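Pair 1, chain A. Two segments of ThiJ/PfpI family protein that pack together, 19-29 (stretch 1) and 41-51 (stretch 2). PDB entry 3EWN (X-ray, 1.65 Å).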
# COMPACT_ATOMS: atom_id res chain seq x y z
N PRO A 19 -19.42 -16.39 2.76
CA PRO A 19 -18.49 -17.08 3.66
C PRO A 19 -17.66 -16.10 4.50
O PRO A 19 -16.48 -15.87 4.23
CB PRO A 19 -17.63 -17.90 2.70
CG PRO A 19 -17.60 -17.05 1.47
CD PRO A 19 -19.04 -16.58 1.35
N TRP A 20 -18.30 -15.53 5.52
CA TRP A 20 -17.65 -14.55 6.39
C TRP A 20 -16.40 -15.08 7.08
O TRP A 20 -15.39 -14.38 7.16
CB TRP A 20 -18.64 -14.05 7.45
CG TRP A 20 -19.80 -13.31 6.85
CD1 TRP A 20 -21.12 -13.68 6.88
CD2 TRP A 20 -19.73 -12.12 6.06
NE1 TRP A 20 -21.87 -12.78 6.15
CE2 TRP A 20 -21.04 -11.82 5.64
CE3 TRP A 20 -18.68 -11.28 5.66
CZ2 TRP A 20 -21.33 -10.71 4.84
CZ3 TRP A 20 -18.97 -10.18 4.87
CH2 TRP A 20 -20.29 -9.90 4.47
N MSE A 21 -16.48 -16.31 7.58
CA MSE A 21 -15.36 -16.93 8.28
C MSE A 21 -14.52 -17.84 7.39
O MSE A 21 -15.02 -18.49 6.47
CB MSE A 21 -15.85 -17.75 9.48
CG MSE A 21 -16.07 -16.96 10.76
SE MSE A 21 -14.44 -16.12 11.40
CE MSE A 21 -13.32 -17.64 11.46
N GLY A 22 -13.22 -17.87 7.69
CA GLY A 22 -12.30 -18.70 6.94
C GLY A 22 -11.16 -19.11 7.85
O GLY A 22 -11.09 -18.67 8.99
N ASP A 23 -10.26 -19.95 7.35
CA ASP A 23 -9.14 -20.42 8.15
C ASP A 23 -7.86 -20.49 7.32
O ASP A 23 -7.00 -21.34 7.55
CB ASP A 23 -9.46 -21.80 8.73
CG ASP A 23 -9.52 -22.87 7.66
OD1 ASP A 23 -10.05 -22.60 6.56
OD2 ASP A 23 -9.05 -24.00 7.92
N GLU A 24 -7.73 -19.57 6.37
CA GLU A 24 -6.55 -19.54 5.51
C GLU A 24 -5.25 -19.28 6.25
O GLU A 24 -5.21 -18.52 7.22
CB GLU A 24 -6.72 -18.48 4.41
CG GLU A 24 -7.90 -18.71 3.48
CD GLU A 24 -9.17 -18.01 3.94
OE1 GLU A 24 -9.23 -17.53 5.09
OE2 GLU A 24 -10.12 -17.94 3.13
N GLN A 25 -4.18 -19.91 5.77
CA GLN A 25 -2.84 -19.75 6.33
C GLN A 25 -2.10 -19.05 5.20
O GLN A 25 -1.85 -19.65 4.16
CB GLN A 25 -2.21 -21.11 6.61
CG GLN A 25 -2.97 -21.95 7.62
CD GLN A 25 -3.08 -21.28 8.97
OE1 GLN A 25 -2.08 -20.81 9.52
NE2 GLN A 25 -4.29 -21.23 9.51
N ILE A 26 -1.73 -17.79 5.41
CA ILE A 26 -1.08 -17.00 4.39
C ILE A 26 0.32 -16.54 4.79
O ILE A 26 0.48 -15.81 5.77
CB ILE A 26 -1.95 -15.76 4.06
CG1 ILE A 26 -3.33 -16.22 3.58
CG2 ILE A 26 -1.28 -14.88 3.02
CD1 ILE A 26 -4.39 -15.13 3.54
N ALA A 27 1.32 -16.96 4.03
CA ALA A 27 2.70 -16.58 4.32
C ALA A 27 3.18 -15.55 3.30
O ALA A 27 3.17 -15.80 2.10
CB ALA A 27 3.61 -17.80 4.30
N MSE A 28 3.63 -14.40 3.80
CA MSE A 28 4.12 -13.33 2.94
C MSE A 28 5.59 -13.06 3.24
O MSE A 28 5.95 -12.63 4.33
CB MSE A 28 3.28 -12.06 3.17
CG MSE A 28 1.77 -12.30 3.01
SE MSE A 28 0.66 -10.74 3.24
CE MSE A 28 0.77 -10.03 1.47
N LEU A 29 6.44 -13.34 2.26
CA LEU A 29 7.87 -13.14 2.41
C LEU A 29 8.23 -11.66 2.42
O LEU A 29 7.66 -10.87 1.67
CB LEU A 29 8.61 -13.83 1.25
CG LEU A 29 10.13 -13.63 1.18
CD1 LEU A 29 10.81 -14.46 2.26
CD2 LEU A 29 10.63 -14.06 -0.20
N GLY A 41 -0.19 -3.69 -0.65
CA GLY A 41 -1.37 -3.71 -1.51
C GLY A 41 -2.07 -5.03 -1.24
O GLY A 41 -3.25 -5.06 -0.90
N PRO A 42 -1.36 -6.15 -1.39
CA PRO A 42 -1.97 -7.46 -1.13
C PRO A 42 -2.36 -7.63 0.34
O PRO A 42 -3.42 -8.17 0.65
CB PRO A 42 -0.87 -8.44 -1.55
CG PRO A 42 -0.19 -7.71 -2.66
CD PRO A 42 -0.08 -6.30 -2.11
N HIS A 43 -1.50 -7.18 1.25
CA HIS A 43 -1.79 -7.32 2.67
C HIS A 43 -3.13 -6.66 3.00
O HIS A 43 -3.91 -7.18 3.80
CB HIS A 43 -0.66 -6.72 3.52
CG HIS A 43 -0.77 -7.03 4.98
ND1 HIS A 43 -1.58 -6.32 5.84
CD2 HIS A 43 -0.21 -8.02 5.72
CE1 HIS A 43 -1.51 -6.85 7.05
NE2 HIS A 43 -0.69 -7.88 7.00
N CYS A 44 -3.38 -5.51 2.38
CA CYS A 44 -4.62 -4.77 2.57
C CYS A 44 -5.81 -5.68 2.28
O CYS A 44 -6.79 -5.72 3.02
CB CYS A 44 -4.65 -3.56 1.64
SG CYS A 44 -6.22 -2.67 1.60
N MSE A 45 -5.72 -6.43 1.18
CA MSE A 45 -6.79 -7.33 0.79
C MSE A 45 -6.82 -8.62 1.61
O MSE A 45 -7.88 -9.03 2.06
CB MSE A 45 -6.70 -7.66 -0.70
CG MSE A 45 -6.90 -6.44 -1.61
SE MSE A 45 -8.56 -5.51 -1.34
CE MSE A 45 -8.21 -3.94 -2.35
N PHE A 46 -5.67 -9.26 1.79
CA PHE A 46 -5.63 -10.50 2.57
C PHE A 46 -6.05 -10.22 4.01
O PHE A 46 -6.66 -11.06 4.67
CB PHE A 46 -4.22 -11.11 2.57
CG PHE A 46 -3.82 -11.74 1.28
CD1 PHE A 46 -4.68 -12.61 0.61
CD2 PHE A 46 -2.56 -11.51 0.74
CE1 PHE A 46 -4.29 -13.24 -0.56
CE2 PHE A 46 -2.16 -12.14 -0.44
CZ PHE A 46 -3.03 -13.00 -1.09
N GLY A 47 -5.70 -9.03 4.48
CA GLY A 47 -6.03 -8.65 5.84
C GLY A 47 -7.52 -8.52 6.09
O GLY A 47 -7.96 -8.50 7.24
N SER A 48 -8.30 -8.44 5.01
CA SER A 48 -9.75 -8.31 5.14
C SER A 48 -10.44 -9.64 5.43
O SER A 48 -11.61 -9.68 5.79
CB SER A 48 -10.35 -7.72 3.86
OG SER A 48 -10.44 -8.72 2.85
N LEU A 49 -9.70 -10.74 5.26
CA LEU A 49 -10.23 -12.08 5.47
C LEU A 49 -10.39 -12.44 6.95
O LEU A 49 -9.40 -12.64 7.66
CB LEU A 49 -9.31 -13.09 4.79
CG LEU A 49 -9.15 -12.93 3.27
CD1 LEU A 49 -7.99 -13.78 2.77
CD2 LEU A 49 -10.45 -13.32 2.57
N MSE A 50 -11.64 -12.54 7.42
CA MSE A 50 -11.90 -12.89 8.82
C MSE A 50 -11.51 -14.33 9.11
O MSE A 50 -11.90 -15.24 8.38
CB MSE A 50 -13.39 -12.71 9.14
CG MSE A 50 -13.88 -11.27 9.14
SE MSE A 50 -15.83 -11.16 9.16
CE MSE A 50 -16.11 -11.82 10.94
N GLY A 51 -10.73 -14.54 10.16
CA GLY A 51 -10.32 -15.89 10.53
C GLY A 51 -8.99 -16.34 9.95
O GLY A 51 -8.39 -17.31 10.42
O HOH W 1 -6.66 -19.35 9.86

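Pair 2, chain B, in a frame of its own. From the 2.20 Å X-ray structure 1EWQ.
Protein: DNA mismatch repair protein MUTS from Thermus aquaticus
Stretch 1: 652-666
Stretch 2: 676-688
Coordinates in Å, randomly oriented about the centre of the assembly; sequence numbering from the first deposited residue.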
# COMPACT_ATOMS: atom_id res chain seq x y z
N GLU B 652 -9.00 20.18 30.43
CA GLU B 652 -9.84 20.87 29.45
C GLU B 652 -11.33 20.73 29.73
O GLU B 652 -12.11 21.59 29.34
CB GLU B 652 -9.50 20.37 28.03
CG GLU B 652 -9.84 18.90 27.73
CD GLU B 652 -9.13 18.36 26.48
OE1 GLU B 652 -8.57 19.16 25.69
OE2 GLU B 652 -9.13 17.12 26.28
N ALA B 653 -11.72 19.66 30.43
CA ALA B 653 -13.13 19.40 30.75
C ALA B 653 -13.81 20.46 31.61
O ALA B 653 -13.27 20.91 32.62
CB ALA B 653 -13.28 18.05 31.40
N THR B 654 -15.04 20.79 31.23
CA THR B 654 -15.84 21.80 31.91
C THR B 654 -17.18 21.21 32.36
O THR B 654 -17.46 20.04 32.09
CB THR B 654 -16.05 22.98 30.94
OG1 THR B 654 -15.49 24.16 31.50
CG2 THR B 654 -17.51 23.18 30.60
N GLU B 655 -18.00 21.99 33.07
CA GLU B 655 -19.31 21.52 33.52
C GLU B 655 -20.23 21.27 32.33
O GLU B 655 -21.30 20.68 32.48
CB GLU B 655 -19.97 22.55 34.44
CG GLU B 655 -20.06 23.95 33.81
CD GLU B 655 -20.86 24.93 34.65
OE1 GLU B 655 -20.68 26.15 34.45
OE2 GLU B 655 -21.67 24.49 35.49
N ASN B 656 -19.83 21.74 31.16
CA ASN B 656 -20.63 21.56 29.96
C ASN B 656 -19.98 20.54 29.03
O ASN B 656 -20.33 20.45 27.85
CB ASN B 656 -20.81 22.90 29.25
CG ASN B 656 -21.54 23.90 30.11
OD1 ASN B 656 -22.55 23.57 30.74
ND2 ASN B 656 -21.04 25.13 30.16
N SER B 657 -19.05 19.77 29.56
CA SER B 657 -18.37 18.78 28.73
C SER B 657 -18.97 17.40 28.85
O SER B 657 -19.57 17.05 29.86
CB SER B 657 -16.89 18.72 29.08
OG SER B 657 -16.28 19.97 28.83
N LEU B 658 -18.82 16.64 27.77
CA LEU B 658 -19.27 15.25 27.72
C LEU B 658 -17.97 14.50 27.79
O LEU B 658 -17.14 14.62 26.88
CB LEU B 658 -19.99 14.93 26.41
CG LEU B 658 -20.33 13.43 26.20
CD1 LEU B 658 -21.36 12.97 27.22
CD2 LEU B 658 -20.86 13.19 24.78
N VAL B 659 -17.77 13.75 28.86
CA VAL B 659 -16.55 12.96 29.05
C VAL B 659 -16.89 11.47 28.98
O VAL B 659 -17.84 11.02 29.63
CB VAL B 659 -15.92 13.28 30.43
CG1 VAL B 659 -14.69 12.42 30.64
CG2 VAL B 659 -15.57 14.79 30.52
N LEU B 660 -16.12 10.72 28.19
CA LEU B 660 -16.35 9.28 28.03
C LEU B 660 -15.13 8.49 28.48
O LEU B 660 -14.11 8.50 27.80
CB LEU B 660 -16.66 8.95 26.57
CG LEU B 660 -17.85 9.64 25.87
CD1 LEU B 660 -18.00 9.05 24.45
CD2 LEU B 660 -19.12 9.44 26.65
N LEU B 661 -15.23 7.82 29.63
CA LEU B 661 -14.10 7.04 30.14
C LEU B 661 -14.39 5.56 30.03
O LEU B 661 -15.45 5.07 30.41
CB LEU B 661 -13.79 7.42 31.58
CG LEU B 661 -13.53 8.90 31.88
CD1 LEU B 661 -13.10 9.04 33.34
CD2 LEU B 661 -12.47 9.47 30.94
N ASP B 662 -13.40 4.84 29.51
CA ASP B 662 -13.49 3.40 29.28
C ASP B 662 -12.42 2.67 30.09
O ASP B 662 -11.27 2.59 29.69
CB ASP B 662 -13.30 3.16 27.77
CG ASP B 662 -13.35 1.69 27.38
OD1 ASP B 662 -12.38 1.22 26.73
OD2 ASP B 662 -14.35 1.02 27.70
N GLU B 663 -12.83 2.17 31.26
CA GLU B 663 -11.95 1.41 32.15
C GLU B 663 -10.68 2.14 32.62
O GLU B 663 -9.59 1.56 32.68
CB GLU B 663 -11.59 0.07 31.48
CG GLU B 663 -12.80 -0.66 30.88
CD GLU B 663 -12.49 -2.07 30.39
OE1 GLU B 663 -11.44 -2.27 29.76
OE2 GLU B 663 -13.31 -2.98 30.61
N VAL B 664 -10.82 3.41 32.97
CA VAL B 664 -9.70 4.18 33.48
C VAL B 664 -9.30 3.57 34.83
O VAL B 664 -10.15 3.37 35.71
CB VAL B 664 -10.09 5.68 33.64
CG1 VAL B 664 -9.12 6.42 34.55
CG2 VAL B 664 -10.10 6.33 32.27
N GLY B 665 -8.01 3.26 34.99
CA GLY B 665 -7.52 2.65 36.22
C GLY B 665 -6.77 1.35 35.98
O GLY B 665 -6.01 0.89 36.82
N ARG B 666 -7.03 0.75 34.82
CA ARG B 666 -6.39 -0.49 34.39
C ARG B 666 -4.88 -0.26 34.22
O ARG B 666 -4.43 0.88 34.10
CB ARG B 666 -6.94 -0.91 33.02
CG ARG B 666 -6.78 0.25 32.03
CD ARG B 666 -6.73 -0.12 30.55
NE ARG B 666 -7.99 -0.63 30.05
CZ ARG B 666 -8.41 -0.47 28.79
NH1 ARG B 666 -7.67 0.20 27.92
NH2 ARG B 666 -9.55 -1.01 28.40
N ILE B 676 -6.82 5.45 41.91
CA ILE B 676 -6.72 6.40 40.81
C ILE B 676 -8.08 6.57 40.15
O ILE B 676 -8.51 7.68 39.86
CB ILE B 676 -5.73 5.92 39.72
CG1 ILE B 676 -4.36 5.61 40.34
CG2 ILE B 676 -5.57 7.01 38.65
CD1 ILE B 676 -3.69 6.80 41.01
N ALA B 677 -8.76 5.45 39.90
CA ALA B 677 -10.07 5.51 39.27
C ALA B 677 -11.03 6.36 40.11
O ALA B 677 -11.83 7.11 39.56
CB ALA B 677 -10.63 4.11 39.07
N THR B 678 -10.92 6.24 41.43
CA THR B 678 -11.79 6.98 42.36
C THR B 678 -11.53 8.48 42.37
O THR B 678 -12.46 9.29 42.29
CB THR B 678 -11.65 6.46 43.81
OG1 THR B 678 -12.14 5.12 43.90
CG2 THR B 678 -12.46 7.34 44.75
N ALA B 679 -10.26 8.85 42.50
CA ALA B 679 -9.86 10.25 42.52
C ALA B 679 -10.30 10.92 41.22
O ALA B 679 -10.78 12.04 41.22
CB ALA B 679 -8.34 10.37 42.69
N VAL B 680 -10.11 10.21 40.11
CA VAL B 680 -10.49 10.73 38.81
C VAL B 680 -12.01 10.88 38.76
O VAL B 680 -12.52 11.89 38.30
CB VAL B 680 -10.04 9.78 37.67
CG1 VAL B 680 -10.65 10.22 36.35
CG2 VAL B 680 -8.50 9.80 37.56
N ALA B 681 -12.73 9.87 39.25
CA ALA B 681 -14.19 9.92 39.26
C ALA B 681 -14.69 11.11 40.08
O ALA B 681 -15.57 11.85 39.63
CB ALA B 681 -14.77 8.62 39.83
N GLU B 682 -14.12 11.30 41.27
CA GLU B 682 -14.55 12.41 42.13
C GLU B 682 -14.28 13.77 41.50
O GLU B 682 -15.11 14.69 41.62
CB GLU B 682 -13.84 12.34 43.49
CG GLU B 682 -14.13 11.06 44.28
CD GLU B 682 -13.46 11.03 45.65
OE1 GLU B 682 -12.43 11.71 45.83
OE2 GLU B 682 -13.97 10.32 46.54
N ALA B 683 -13.14 13.91 40.84
CA ALA B 683 -12.81 15.18 40.21
C ALA B 683 -13.78 15.50 39.08
O ALA B 683 -14.17 16.64 38.91
CB ALA B 683 -11.37 15.17 39.69
N LEU B 684 -14.17 14.48 38.32
CA LEU B 684 -15.11 14.72 37.23
C LEU B 684 -16.50 14.98 37.80
O LEU B 684 -17.29 15.71 37.22
CB LEU B 684 -15.12 13.54 36.25
CG LEU B 684 -13.95 13.59 35.26
CD1 LEU B 684 -13.78 12.26 34.55
CD2 LEU B 684 -14.20 14.72 34.27
N HIS B 685 -16.77 14.39 38.96
CA HIS B 685 -18.05 14.60 39.63
C HIS B 685 -18.08 16.07 40.09
O HIS B 685 -19.04 16.79 39.84
CB HIS B 685 -18.19 13.67 40.83
CG HIS B 685 -19.33 14.02 41.73
ND1 HIS B 685 -20.61 13.55 41.54
CD2 HIS B 685 -19.38 14.81 42.83
CE1 HIS B 685 -21.40 14.03 42.47
NE2 HIS B 685 -20.68 14.81 43.27
N GLU B 686 -17.00 16.50 40.75
CA GLU B 686 -16.86 17.89 41.22
C GLU B 686 -16.95 18.84 40.02
O GLU B 686 -17.55 19.91 40.10
CB GLU B 686 -15.50 18.12 41.89
CG GLU B 686 -15.22 17.32 43.15
CD GLU B 686 -13.74 17.42 43.58
OE1 GLU B 686 -13.25 18.57 43.72
OE2 GLU B 686 -13.08 16.37 43.78
N ARG B 687 -16.32 18.45 38.91
CA ARG B 687 -16.32 19.27 37.70
C ARG B 687 -17.75 19.48 37.18
O ARG B 687 -18.03 20.47 36.53
CB ARG B 687 -15.47 18.62 36.61
CG ARG B 687 -15.20 19.51 35.40
CD ARG B 687 -14.45 20.78 35.83
NE ARG B 687 -13.24 20.45 36.57
CZ ARG B 687 -12.08 20.09 36.02
NH1 ARG B 687 -11.96 20.01 34.70
NH2 ARG B 687 -11.05 19.78 36.79
N ARG B 688 -18.63 18.53 37.50
CA ARG B 688 -20.02 18.56 37.07
C ARG B 688 -20.22 18.31 35.58
O ARG B 688 -21.27 18.63 35.02
CB ARG B 688 -20.70 19.88 37.47
CG ARG B 688 -20.78 20.12 38.97
CD ARG B 688 -21.54 21.42 39.31
NE ARG B 688 -22.98 21.20 39.49
CZ ARG B 688 -23.89 21.24 38.53
NH1 ARG B 688 -23.52 21.50 37.28
NH2 ARG B 688 -25.17 21.02 38.81

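The sharpest difference between the two pairs lies where the helix meets the strand: pair 1 fills the space with an aromatic ring and a selenomethionine, whereas pair 2 fills it with branched aliphatic side chains alone. In pair 1, A:Ile26 CG2 lies over one face of the A:Phe46 ring, and A:Met28 CE approaches the ring edge, 3.7 Å from A:Phe46 CD2. In pair 2, the residue matching A:Phe46 is B:Leu684, whose CD1 lies 3.5 Å from B:Leu661 CD1 and whose CD2 lies 4.0 Å from B:Val659 CG2.

The frame around these side chains is nearly the same. A strand and a helix run almost antiparallel, at 166° in pair 1 and 164° in pair 2, with axes approaching to 11.0 Å in both. Fourteen central residues superpose with an RMSD of 0.7 Å. A:Ile26 matches B:Val659 and A:Met28 matches B:Leu661; alternation along the strand points both residues of each pair toward the helix. From the helix, A:Pro42 and A:Phe46 match B:Val680 and B:Leu684, four residues apart and so one turn from each other, all pointing toward the strand.

Pair 1 carries the bulkier side chain at most of these positions. The long A:Met28 brings its CE to 3.8 Å from A:Pro42 CB, while its SE lies 3.8 Å from A:His43 CD2, obliquely to that ring. The shorter B:Leu661 meets B:Val680 through CD1 and CG1 at 4.1 Å, and B:Ala681, the match of A:His43, makes no contact with the strand stretch. A compact proline set against a long, flexible selenomethionine thus occupies the same place as valine against leucine.

Beyond the hydrophobic layer the solutions diverge. A:Leu49 continues the apolar packing, its CD1 3.9 Å from A:Ile26 CD1. Its counterpart, B:Arg687, instead sends NH1 to B:Ala653 O, a 2.6 Å hydrogen bond with the acceptor near the guanidinium plane. Nearby, B:Glu655 OE2 and B:Arg688 NH1 form a long salt bridge at 3.9 Å. In pair 1, in a region without matched positions, A:Gly22 N donates a weak hydrogen bond to A:Met50 O at 3.0 Å, beside side-chain contacts of A:Met50 with A:Trp20 and A:Met21. One water donates to both A:Glu24 O (3.1 Å) and A:Gly51 O (2.7 Å). A:Gly51 fits closely, since a CB there would clash with A:Gly22 O, and at its backbone angles a CB would also be jammed against the preceding carbonyl oxygen, which by itself calls for glycine.

The general principle is that a shared backbone largely sets the direction in which the CA-to-CB bonds leave it at the packing positions, while the shapes and chemistry of the side chains can differ.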